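Local coordinates for L-amino acid deaminase (Proteus vulgaris, PDB 5HXW), which probably deaminates L-amino acids oxidatively, as a membrane-bound flavoprotein that carries FAD, at residues P150-I155 and F177-G182. Residues are numbered along the deposited sequence; the frame is centred on the assembly and turned at random.
Sequences PFKTRI and FEEDSG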
loop_
_atom_site.group_PDB
_atom_site.type_symbol
_atom_site.label_atom_id
_atom_site.label_comp_id
_atom_site.label_asym_id
_atom_site.label_seq_id
_atom_site.Cartn_x
_atom_site.Cartn_y
_atom_site.Cartn_z
ATOM N N PRO A 150 3.580 7.612 -22.415
ATOM C CA PRO A 150 2.797 6.725 -23.294
ATOM C C PRO A 150 2.075 5.597 -22.554
ATOM O O PRO A 150 2.638 4.980 -21.642
ATOM C CB PRO A 150 3.850 6.157 -24.260
ATOM C CG PRO A 150 4.983 7.125 -24.207
ATOM C CD PRO A 150 5.009 7.599 -22.783
ATOM N N PHE A 151 0.827 5.362 -22.957
ATOM C CA PHE A 151 -0.051 4.353 -22.370
ATOM C C PHE A 151 0.118 3.038 -23.131
ATOM O O PHE A 151 -0.041 2.995 -24.356
ATOM C CB PHE A 151 -1.499 4.861 -22.419
ATOM C CG PHE A 151 -2.521 3.909 -21.857
ATOM C CD1 PHE A 151 -2.605 3.670 -20.479
ATOM C CD2 PHE A 151 -3.436 3.275 -22.705
ATOM C CE1 PHE A 151 -3.563 2.802 -19.965
ATOM C CE2 PHE A 151 -4.395 2.406 -22.195
ATOM C CZ PHE A 151 -4.461 2.173 -20.823
ATOM N N LYS A 152 0.446 1.976 -22.395
ATOM C CA LYS A 152 0.836 0.691 -22.991
ATOM C C LYS A 152 -0.015 -0.502 -22.521
ATOM O O LYS A 152 0.518 -1.537 -22.102
ATOM C CB LYS A 152 2.334 0.434 -22.754
ATOM C CG LYS A 152 3.270 1.310 -23.581
ATOM C CD LYS A 152 4.702 1.254 -23.063
ATOM C CE LYS A 152 5.531 0.180 -23.752
ATOM N NZ LYS A 152 6.069 0.641 -25.061
ATOM N N THR A 153 -1.338 -0.348 -22.606
ATOM C CA THR A 153 -2.283 -1.422 -22.275
ATOM C C THR A 153 -3.207 -1.684 -23.460
ATOM O O THR A 153 -3.805 -0.755 -24.010
ATOM C CB THR A 153 -3.104 -1.100 -21.005
ATOM O OG1 THR A 153 -2.219 -0.752 -19.935
ATOM C CG2 THR A 153 -3.967 -2.290 -20.575
ATOM N N ARG A 154 -3.308 -2.954 -23.847
ATOM C CA ARG A 154 -4.124 -3.369 -24.991
ATOM C C ARG A 154 -4.692 -4.780 -24.819
ATOM O O ARG A 154 -4.182 -5.573 -24.024
ATOM C CB ARG A 154 -3.328 -3.246 -26.306
ATOM C CG ARG A 154 -2.186 -4.241 -26.463
ATOM C CD ARG A 154 -1.146 -3.771 -27.463
ATOM N NE ARG A 154 -0.083 -4.766 -27.629
ATOM C CZ ARG A 154 1.013 -4.854 -26.876
ATOM N NH1 ARG A 154 1.230 -4.005 -25.874
ATOM N NH2 ARG A 154 1.903 -5.805 -27.126
ATOM N N ILE A 155 -5.750 -5.071 -25.574
ATOM C CA ILE A 155 -6.384 -6.390 -25.611
ATOM C C ILE A 155 -5.535 -7.286 -26.512
ATOM O O ILE A 155 -5.168 -6.877 -27.618
ATOM C CB ILE A 155 -7.843 -6.317 -26.150
ATOM C CG1 ILE A 155 -8.641 -5.166 -25.508
ATOM C CG2 ILE A 155 -8.578 -7.631 -25.929
ATOM C CD1 ILE A 155 -8.700 -3.893 -26.338
ATOM N N PHE A 177 -3.947 -6.816 -21.588
ATOM C CA PHE A 177 -2.500 -6.879 -21.394
ATOM C C PHE A 177 -1.897 -5.509 -21.091
ATOM O O PHE A 177 -1.743 -4.672 -21.986
ATOM C CB PHE A 177 -1.843 -7.548 -22.620
ATOM C CG PHE A 177 -0.334 -7.651 -22.561
ATOM C CD1 PHE A 177 0.330 -8.094 -21.408
ATOM C CD2 PHE A 177 0.428 -7.346 -23.694
ATOM C CE1 PHE A 177 1.720 -8.196 -21.379
ATOM C CE2 PHE A 177 1.817 -7.450 -23.671
ATOM C CZ PHE A 177 2.463 -7.877 -22.513
ATOM N N GLU A 178 -1.582 -5.291 -19.815
ATOM C CA GLU A 178 -0.809 -4.129 -19.382
ATOM C C GLU A 178 0.678 -4.471 -19.485
ATOM O O GLU A 178 1.266 -5.046 -18.561
ATOM C CB GLU A 178 -1.193 -3.703 -17.959
ATOM C CG GLU A 178 -0.562 -2.387 -17.512
ATOM C CD GLU A 178 -1.067 -1.894 -16.171
ATOM O OE1 GLU A 178 -2.251 -2.110 -15.852
ATOM O OE2 GLU A 178 -0.277 -1.271 -15.434
ATOM N N GLU A 179 1.263 -4.105 -20.625
ATOM C CA GLU A 179 2.635 -4.454 -20.991
ATOM C C GLU A 179 3.698 -3.865 -20.054
ATOM O O GLU A 179 4.724 -4.504 -19.801
ATOM C CB GLU A 179 2.901 -4.023 -22.438
ATOM C CG GLU A 179 4.130 -4.642 -23.082
ATOM C CD GLU A 179 4.344 -4.169 -24.503
ATOM O OE1 GLU A 179 4.362 -5.026 -25.412
ATOM O OE2 GLU A 179 4.490 -2.944 -24.714
ATOM N N ASP A 180 3.446 -2.655 -19.554
ATOM C CA ASP A 180 4.391 -1.960 -18.679
ATOM C C ASP A 180 4.047 -2.063 -17.179
ATOM O O ASP A 180 4.475 -1.221 -16.375
ATOM C CB ASP A 180 4.577 -0.497 -19.131
ATOM C CG ASP A 180 3.337 0.366 -18.908
ATOM O OD1 ASP A 180 2.195 -0.146 -18.976
ATOM O OD2 ASP A 180 3.515 1.579 -18.668
ATOM N N SER A 181 3.292 -3.101 -16.808
ATOM C CA SER A 181 2.931 -3.342 -15.408
ATOM C C SER A 181 4.174 -3.648 -14.572
ATOM O O SER A 181 5.050 -4.411 -14.993
ATOM C CB SER A 181 1.910 -4.472 -15.281
ATOM O OG SER A 181 2.541 -5.740 -15.206
ATOM N N GLY A 182 4.236 -3.042 -13.393
ATOM C CA GLY A 182 5.399 -3.147 -12.530
ATOM C C GLY A 182 5.360 -4.296 -11.551
ATOM O O GLY A 182 4.288 -4.790 -11.178
#
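Arg154 and Phe177 form an antiparallel hydrogen-bonded pair, with Arg154 N 3.0 Å from Phe177 O and Phe177 N 2.7 Å from Arg154 O, and one further bond, from Glu179 N to Lys152 O, ties the two segments just past the end of strand 174-178. Between these bonds sits the non-hydrogen-bonded pair Thr153-Glu178, CA to CA 4.2 Å, where Thr153 OG1 lies against Glu178 CG. On the opposite face, the Arg154 side chain runs alongside Phe177, Arg154 NH2 at the ring edge, 3.8 Å from Phe177 CE2, with the guanidinium and ring planes 65° apart. Arg154 NH2 donates to Glu179 OE1 at 3.1 Å, the short arm of a salt bridge, and meets it from above the carboxylate plane; NH1 adds a weak bond to the same oxygen. Strand 153-157 pairs here with strand 174-178 in the large mixed sheet of this FAD-dependent oxidoreductase, and a type I turn from Glu178 to Ser181 then leads toward strand 182-183. The Lys152 chain bends near its end (chi3 92°) and brings Lys152 NZ 3.9 Å from Glu179 OE2, a long salt bridge extending the network; Glu160 is a second partner for Arg154. Glu178 OE2 turns instead to Ser85 N and Lys100, while Asp180 pairs through OD1 with Lys100 and through OD2 with Arg104.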